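Local coordinates for protein AxyAgu115A (Amphibacillus xylanus NBRC 15112, PDB 6NPS) that is a glycoside hydrolase family 115 alpha-glucuronidase that probably removes glucuronic acid side groups from hemicelluloses such as arabinoglucuronoxylan, at residues E421-S425 and Y573-N578; A700-S706 and L738-V744; T835-V841 and Y933-P937. The protein carries 3 engineered substitutions. All blocks are in the same frame, centred on the assembly; numbering follows the deposited sequence.

Contact 1 of 3, residues E421-S425 and Y573-N578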
# COMPACT_ATOMS: atom_id res chain seq x y z
N GLU A 421 -10.01 25.05 6.37
CA GLU A 421 -11.16 25.95 6.41
C GLU A 421 -12.26 25.47 7.33
O GLU A 421 -13.34 26.06 7.30
CB GLU A 421 -11.80 26.12 5.00
CG GLU A 421 -10.87 26.31 3.82
CD GLU A 421 -11.63 26.49 2.50
OE1 GLU A 421 -12.47 27.42 2.42
OE2 GLU A 421 -11.40 25.70 1.56
N TRP A 422 -12.07 24.41 8.13
CA TRP A 422 -13.19 23.83 8.85
C TRP A 422 -13.27 24.38 10.29
O TRP A 422 -14.24 25.04 10.67
CB TRP A 422 -13.04 22.30 8.83
CG TRP A 422 -14.07 21.57 9.61
CD1 TRP A 422 -15.42 21.72 9.53
CD2 TRP A 422 -13.83 20.55 10.58
NE1 TRP A 422 -16.05 20.86 10.40
CE2 TRP A 422 -15.10 20.13 11.06
CE3 TRP A 422 -12.67 19.97 11.09
CZ2 TRP A 422 -15.24 19.14 12.04
CZ3 TRP A 422 -12.81 18.98 12.09
CH2 TRP A 422 -14.08 18.57 12.54
N ILE A 423 -12.26 24.06 11.09
CA ILE A 423 -12.17 24.49 12.48
C ILE A 423 -10.78 25.07 12.68
O ILE A 423 -9.82 24.58 12.07
CB ILE A 423 -12.42 23.32 13.46
CG1 ILE A 423 -13.84 22.82 13.38
CG2 ILE A 423 -12.25 23.74 14.90
CD1 ILE A 423 -14.09 21.73 14.42
N ASN A 424 -10.66 26.10 13.52
CA ASN A 424 -9.37 26.69 13.91
C ASN A 424 -8.28 25.63 14.09
O ASN A 424 -8.47 24.64 14.82
CB ASN A 424 -9.53 27.47 15.24
CG ASN A 424 -8.22 28.04 15.78
OD1 ASN A 424 -7.37 28.49 15.03
ND2 ASN A 424 -8.06 28.03 17.11
N SER A 425 -7.13 25.84 13.43
CA SER A 425 -5.94 25.02 13.63
C SER A 425 -4.70 25.89 13.83
O SER A 425 -3.58 25.42 13.61
CB SER A 425 -5.74 24.05 12.45
OG SER A 425 -5.73 24.79 11.23
N TYR A 573 -16.82 22.21 20.85
CA TYR A 573 -16.85 21.86 19.43
C TYR A 573 -15.46 21.94 18.77
O TYR A 573 -15.06 20.96 18.13
CB TYR A 573 -17.89 22.76 18.73
CG TYR A 573 -17.85 22.63 17.23
CD1 TYR A 573 -18.25 21.45 16.61
CD2 TYR A 573 -17.39 23.66 16.42
CE1 TYR A 573 -18.21 21.30 15.22
CE2 TYR A 573 -17.35 23.53 15.04
CZ TYR A 573 -17.73 22.34 14.46
OH TYR A 573 -17.67 22.19 13.10
N PRO A 574 -14.69 23.04 18.87
CA PRO A 574 -13.30 23.03 18.34
C PRO A 574 -12.43 21.89 18.89
O PRO A 574 -11.63 21.31 18.15
CB PRO A 574 -12.72 24.38 18.79
CG PRO A 574 -13.84 25.18 19.21
CD PRO A 574 -15.02 24.31 19.53
N THR A 575 -12.48 21.62 20.20
CA THR A 575 -11.62 20.58 20.77
C THR A 575 -11.99 19.21 20.23
O THR A 575 -11.16 18.51 19.65
CB THR A 575 -11.74 20.54 22.31
OG1 THR A 575 -11.35 21.80 22.82
CG2 THR A 575 -10.81 19.44 22.90
N VAL A 576 -13.26 18.85 20.37
CA VAL A 576 -13.68 17.50 20.04
C VAL A 576 -13.65 17.31 18.54
O VAL A 576 -13.24 16.25 18.05
CB VAL A 576 -15.08 17.21 20.62
CG1 VAL A 576 -15.60 15.86 20.13
CG2 VAL A 576 -15.05 17.27 22.17
N GLY A 577 -14.02 18.34 17.78
CA GLY A 577 -14.00 18.21 16.35
C GLY A 577 -12.61 17.91 15.84
O GLY A 577 -12.41 16.98 15.06
N ASN A 578 -11.63 18.71 16.26
CA ASN A 578 -10.25 18.48 15.84
C ASN A 578 -9.71 17.15 16.37
O ASN A 578 -9.08 16.38 15.64
CB ASN A 578 -9.36 19.61 16.38
CG ASN A 578 -9.15 20.73 15.37
OD1 ASN A 578 -8.70 20.49 14.25
ND2 ASN A 578 -9.49 21.96 15.78
O HOH W 1 -16.71 24.37 11.83
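With CG1 beside the backbone N (chi1 -67°) and CD1 extended beyond it (chi2 -176°), Ile423 sends its long branch over the Tyr573 ring while CG2 turns to Pro574. The CD1 methyl lies 4.0 Å from the centroid of the Tyr573 ring, a CH-pi contact displaced toward the CZ rim. CG2 rests 3.7 Å from Pro574 CA. Gly577 gives the branch its room: its CA is 4.0 Å from Ile423 CD1, and a CB there would collide with that methyl. Trp422 meets the same glycine with its ring edge, CH2 standing 3.4 Å from Gly577 O near the ring plane. Asn578 ND2 donates to Asn424 O at 3.0 Å (N-H...O angle 147°) and also to Pro574 O one turn back, so two acceptors hold its amide. Water 1 accepts from Tyr573 OH and donates to Trp422 O. Beyond the two segments, His639 stacks on Trp422 and Tyr623 on Tyr573. The segment 421-425 belongs to the loop between strand 405-410 and helix 428-440, a beta-to-alpha loop at the C-terminal end of a TIM barrel, here docked on the long helix 564-596 that follows the barrel.

Contact 2 of 3, residues A700-S706 and L738-V744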
# COMPACT_ATOMS: atom_id res chain seq x y z
N ALA A 700 10.26 -1.21 30.34
CA ALA A 700 10.14 -1.45 28.90
C ALA A 700 9.09 -2.54 28.72
O ALA A 700 8.65 -3.17 29.69
CB ALA A 700 11.47 -1.87 28.28
N SER A 701 8.69 -2.77 27.47
CA SER A 701 7.69 -3.82 27.31
C SER A 701 7.72 -4.39 25.91
O SER A 701 8.25 -3.78 24.98
CB SER A 701 6.28 -3.31 27.65
OG SER A 701 5.89 -2.23 26.86
N PHE A 702 7.18 -5.61 25.80
CA PHE A 702 6.90 -6.19 24.50
C PHE A 702 5.50 -6.78 24.54
O PHE A 702 4.91 -6.94 25.61
CB PHE A 702 7.96 -7.24 24.11
CG PHE A 702 8.03 -8.45 25.01
CD1 PHE A 702 8.86 -8.46 26.14
CD2 PHE A 702 7.30 -9.59 24.70
CE1 PHE A 702 8.95 -9.61 26.95
CE2 PHE A 702 7.38 -10.74 25.48
CZ PHE A 702 8.22 -10.76 26.62
N THR A 703 4.95 -7.10 23.36
CA THR A 703 3.58 -7.57 23.27
C THR A 703 3.56 -8.93 22.58
O THR A 703 4.39 -9.21 21.72
CB THR A 703 2.71 -6.53 22.53
OG1 THR A 703 2.78 -5.30 23.27
CG2 THR A 703 1.23 -6.94 22.42
N ILE A 704 2.62 -9.76 23.01
CA ILE A 704 2.31 -11.04 22.36
C ILE A 704 0.87 -10.97 21.86
O ILE A 704 -0.04 -10.63 22.64
CB ILE A 704 2.49 -12.22 23.34
CG1 ILE A 704 3.88 -12.19 23.99
CG2 ILE A 704 2.25 -13.58 22.65
CD1 ILE A 704 3.96 -13.07 25.23
N SER A 705 0.65 -11.29 20.57
CA SER A 705 -0.62 -11.06 19.89
C SER A 705 -1.07 -12.29 19.13
O SER A 705 -0.27 -12.96 18.46
CB SER A 705 -0.54 -9.91 18.88
OG SER A 705 -0.12 -8.74 19.53
N SER A 706 -2.39 -12.51 19.16
CA SER A 706 -3.05 -13.57 18.40
C SER A 706 -3.14 -13.25 16.90
O SER A 706 -3.51 -12.14 16.50
CB SER A 706 -4.48 -13.78 18.91
OG SER A 706 -4.50 -14.20 20.25
N LEU A 738 -6.87 -11.22 23.06
CA LEU A 738 -6.20 -11.12 21.77
C LEU A 738 -4.72 -10.79 21.89
O LEU A 738 -3.95 -11.14 20.99
CB LEU A 738 -6.86 -10.04 20.91
CG LEU A 738 -8.38 -10.07 20.75
CD1 LEU A 738 -8.86 -9.13 19.58
CD2 LEU A 738 -8.79 -11.49 20.49
N SER A 739 -4.31 -10.09 22.94
CA SER A 739 -2.91 -9.73 23.10
C SER A 739 -2.61 -9.61 24.58
O SER A 739 -3.51 -9.53 25.41
CB SER A 739 -2.55 -8.43 22.34
OG SER A 739 -3.30 -7.32 22.77
N GLU A 740 -1.32 -9.62 24.90
CA GLU A 740 -0.83 -9.41 26.26
C GLU A 740 0.44 -8.57 26.20
O GLU A 740 1.32 -8.82 25.37
CB GLU A 740 -0.58 -10.76 26.93
CG GLU A 740 0.03 -10.67 28.33
CD GLU A 740 -0.99 -10.34 29.41
OE1 GLU A 740 -2.17 -10.14 29.07
OE2 GLU A 740 -0.60 -10.29 30.61
N THR A 741 0.54 -7.55 27.04
CA THR A 741 1.74 -6.74 27.14
C THR A 741 2.60 -7.24 28.30
O THR A 741 2.11 -7.35 29.43
CB THR A 741 1.38 -5.27 27.32
OG1 THR A 741 0.72 -4.80 26.14
CG2 THR A 741 2.63 -4.44 27.61
N ILE A 742 3.85 -7.58 28.02
CA ILE A 742 4.75 -8.11 29.05
C ILE A 742 5.70 -6.98 29.43
O ILE A 742 6.36 -6.39 28.56
CB ILE A 742 5.53 -9.34 28.55
CG1 ILE A 742 4.60 -10.38 27.88
CG2 ILE A 742 6.42 -9.94 29.70
CD1 ILE A 742 3.51 -10.97 28.77
N HIS A 743 5.74 -6.65 30.72
CA HIS A 743 6.69 -5.66 31.20
C HIS A 743 8.01 -6.32 31.58
O HIS A 743 8.04 -7.40 32.18
CB HIS A 743 6.10 -4.88 32.38
CG HIS A 743 4.75 -4.35 32.06
ND1 HIS A 743 4.57 -3.20 31.33
CD2 HIS A 743 3.52 -4.87 32.28
CE1 HIS A 743 3.27 -3.01 31.14
NE2 HIS A 743 2.62 -4.00 31.72
N VAL A 744 9.10 -5.64 31.24
CA VAL A 744 10.44 -6.14 31.49
C VAL A 744 11.07 -5.28 32.59
O VAL A 744 10.96 -4.06 32.55
CB VAL A 744 11.31 -6.09 30.22
CG1 VAL A 744 12.67 -6.69 30.49
CG2 VAL A 744 10.63 -6.88 29.09
O HOH W 2 8.85 -2.41 32.82
O HOH W 3 -4.27 -9.85 17.95
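Phe702 and Ile742 face each other as a hydrogen-bonded pair, and their backbones satisfy one another in both directions. Ile742 N donates to Phe702 O at 2.7 Å, almost in line with the carbonyl, while Phe702 N reaches Ile742 O at 3.0 Å within the carbonyl plane. Ile704 and Glu740 repeat the exchange: Ile704 N meets Glu740 O at 2.9 Å and Glu740 N meets Ile704 O at 2.8 Å. At one end Ser706 N donates to Leu738 O; at the other the ladder slackens. Val744 N still donates to Ala700 O, but from well above the carbonyl plane, and the return link runs through water 2, which accepts from Ala700 N and donates to Val744 O.

Facing outward, the backbones of Ser701, Thr703 and Ser705 bond to Asp671, Ser669 and Leu667, and His743 N to Ser726 OG. The hydroxyls of Ser701 and Thr703 share the Asp671 carboxylate, one oxygen each, and Glu740 OE1 pairs with Lys737.

On the face of Phe702, Ile704, Ile742 and Val744, Phe702 CG sits between the backbone N and the carbonyl carbon (chi1 64°), which swings the ring over Ile742: Ile742 CB lies 3.8 Å from the ring centroid, 18° off the normal. Val744 CG2 comes to the ring edge, 3.8 Å from Phe702 CD1. A serine in place of Phe702 would probably leave a gap over Ile742 and beside the Val744 methyl.

With strands at 155° and Ile704 and Ile742 meeting Ile716 of strand 712-718, this is a central antiparallel pair of one sheet packed face to face on a second, as in a beta-sandwich.

Contact 3 of 3, residues T835-V841 and Y933-P937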
# COMPACT_ATOMS: atom_id res chain seq x y z
N THR A 835 15.03 40.07 16.62
CA THR A 835 14.75 39.20 15.47
C THR A 835 15.12 39.79 14.12
O THR A 835 15.10 39.05 13.14
CB THR A 835 13.26 38.85 15.38
OG1 THR A 835 12.51 40.05 15.12
CG2 THR A 835 12.77 38.23 16.63
N ASP A 836 15.40 41.08 14.03
CA ASP A 836 15.61 41.74 12.75
C ASP A 836 17.07 41.96 12.40
O ASP A 836 17.36 42.52 11.33
CB ASP A 836 14.87 43.09 12.71
CG ASP A 836 15.28 44.03 13.86
OD1 ASP A 836 15.48 43.56 15.01
OD2 ASP A 836 15.38 45.25 13.61
N THR A 837 18.00 41.57 13.27
CA THR A 837 19.42 41.74 12.98
C THR A 837 19.93 40.59 12.14
O THR A 837 19.62 39.43 12.42
CB THR A 837 20.25 41.79 14.27
OG1 THR A 837 19.65 42.70 15.20
CG2 THR A 837 21.70 42.18 13.95
N HIS A 838 20.77 40.91 11.15
CA HIS A 838 21.59 39.92 10.47
C HIS A 838 22.91 39.84 11.23
O HIS A 838 23.76 40.74 11.13
CB HIS A 838 21.78 40.30 9.00
CG HIS A 838 20.49 40.33 8.21
ND1 HIS A 838 20.17 39.37 7.27
CD2 HIS A 838 19.45 41.19 8.24
CE1 HIS A 838 18.98 39.64 6.76
NE2 HIS A 838 18.52 40.74 7.32
N TYR A 839 23.09 38.77 12.00
CA TYR A 839 24.25 38.61 12.85
C TYR A 839 25.44 38.13 12.04
O TYR A 839 25.29 37.47 11.01
CB TYR A 839 23.93 37.59 13.97
CG TYR A 839 22.86 38.08 14.91
CD1 TYR A 839 21.56 37.58 14.85
CD2 TYR A 839 23.15 39.06 15.87
CE1 TYR A 839 20.57 38.03 15.73
CE2 TYR A 839 22.20 39.52 16.73
CZ TYR A 839 20.91 39.02 16.67
OH TYR A 839 19.97 39.51 17.55
N GLN A 840 26.65 38.43 12.52
CA GLN A 840 27.88 37.94 11.90
C GLN A 840 28.69 37.17 12.93
O GLN A 840 28.95 37.68 14.02
CB GLN A 840 28.69 39.11 11.35
CG GLN A 840 27.97 39.83 10.25
CD GLN A 840 28.87 40.15 9.08
OE1 GLN A 840 28.89 41.29 8.60
NE2 GLN A 840 29.62 39.15 8.62
N VAL A 841 29.08 35.94 12.58
CA VAL A 841 29.88 35.13 13.49
C VAL A 841 31.17 35.84 13.82
O VAL A 841 31.83 36.44 12.96
CB VAL A 841 30.14 33.72 12.92
CG1 VAL A 841 31.09 32.95 13.82
CG2 VAL A 841 28.81 32.93 12.72
N TYR A 933 25.31 29.25 16.07
CA TYR A 933 25.26 30.71 16.06
C TYR A 933 24.08 31.17 15.22
O TYR A 933 23.83 30.64 14.13
CB TYR A 933 26.53 31.32 15.47
CG TYR A 933 27.82 31.12 16.22
CD1 TYR A 933 28.52 29.93 16.12
CD2 TYR A 933 28.37 32.14 16.98
CE1 TYR A 933 29.73 29.75 16.80
CE2 TYR A 933 29.57 31.98 17.66
CZ TYR A 933 30.25 30.79 17.56
OH TYR A 933 31.44 30.62 18.22
N ALA A 934 23.38 32.20 15.70
CA ALA A 934 22.39 32.84 14.85
C ALA A 934 23.07 33.73 13.82
O ALA A 934 24.04 34.41 14.14
CB ALA A 934 21.42 33.68 15.67
N VAL A 935 22.55 33.73 12.58
CA VAL A 935 23.06 34.61 11.53
C VAL A 935 21.88 35.32 10.87
O VAL A 935 21.59 36.48 11.18
CB VAL A 935 23.92 33.81 10.52
CG1 VAL A 935 24.44 34.70 9.35
CG2 VAL A 935 25.08 33.09 11.25
N SER A 936 21.13 34.60 9.96
CA SER A 936 19.94 35.16 9.36
C SER A 936 18.77 35.16 10.34
O SER A 936 18.65 34.27 11.17
CB SER A 936 19.51 34.36 8.12
OG SER A 936 20.59 34.22 7.22
N PRO A 937 17.87 36.14 10.21
CA PRO A 937 16.57 36.07 10.90
C PRO A 937 15.71 34.91 10.39
O PRO A 937 15.92 34.38 9.30
CB PRO A 937 15.92 37.41 10.54
CG PRO A 937 17.06 38.32 10.05
CD PRO A 937 18.06 37.38 9.44
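Tyr839 and Val935 meet where the two segments come closest, their CA atoms 4.4 Å apart. Tyr839 N donates to Val935 O at 2.9 Å, with an N-H...O angle of 150° and the donor tilted somewhat from the carbonyl plane. This is the one hydrogen bond between the segments, and close van der Waals contacts surround it. Tyr839 CB presses on Ala934 O at 3.2 Å, and this carbonyl is buried with no polar partner in the model. Tyr839 CD1 touches the Ala934 methyl, while the tyrosine hydroxyl bonds to Pro834 O. Val935 CG1 approaches Tyr839 O at 3.3 Å. Pro937 is equally close-fitted: CB lies 3.2 Å from Thr835 O, and CG also sits near Thr837 O.

Both segments belong to the C-terminal domain of the GH115 family, whose clan is that of galactose-binding-like beta-sandwiches. The loop 835-841 leads from strand 828-833 toward strand 847-854, and 933-937 carries strand 926-934 on into the following loop. Where they meet, Thr835 and Pro937 also touch Met437 of helix 428-440, so the domain leans on the barrel here, with Thr835 OG1 bonded to Asp440.

The solvent side is looser. His838 is exposed and lies as a lid on Pro937, whose CD stands 3.7 Å from the imidazole centroid, 18° off the ring normal. At the other end Val841, partly exposed, spreads two methyls. Its CG1 sits 4.2 Å from the centroid of the Tyr933 ring, almost directly above it. CG2, turned beside the backbone N, touches Tyr933 CB and, at 4.0 Å, Val935 CG2. Asp836 and Thr837, at the margin, start their side chains away from 933-937.

Overall arrangement
The three contacts follow one another in series along the chain and do not touch. The centres of contacts 1 and 2 are about 35 Å apart, those of 1 and 3 about 37 Å, and those of 2 and 3 about 50 Å. Contact 1, the most central, joins the barrel to helix 564-596. Ile600, just past the end of that helix, bonds to the backbone of Ser706 in contact 2, and Glu601 adds a weak bond to Ser705, so the helical arm spans the gap between them. Helix 428-440 begins just after the loop of contact 1 and runs to the loop of contact 3. The barrel thus carries the helical arm with its beta-sandwich in one direction and the C-terminal domain in another.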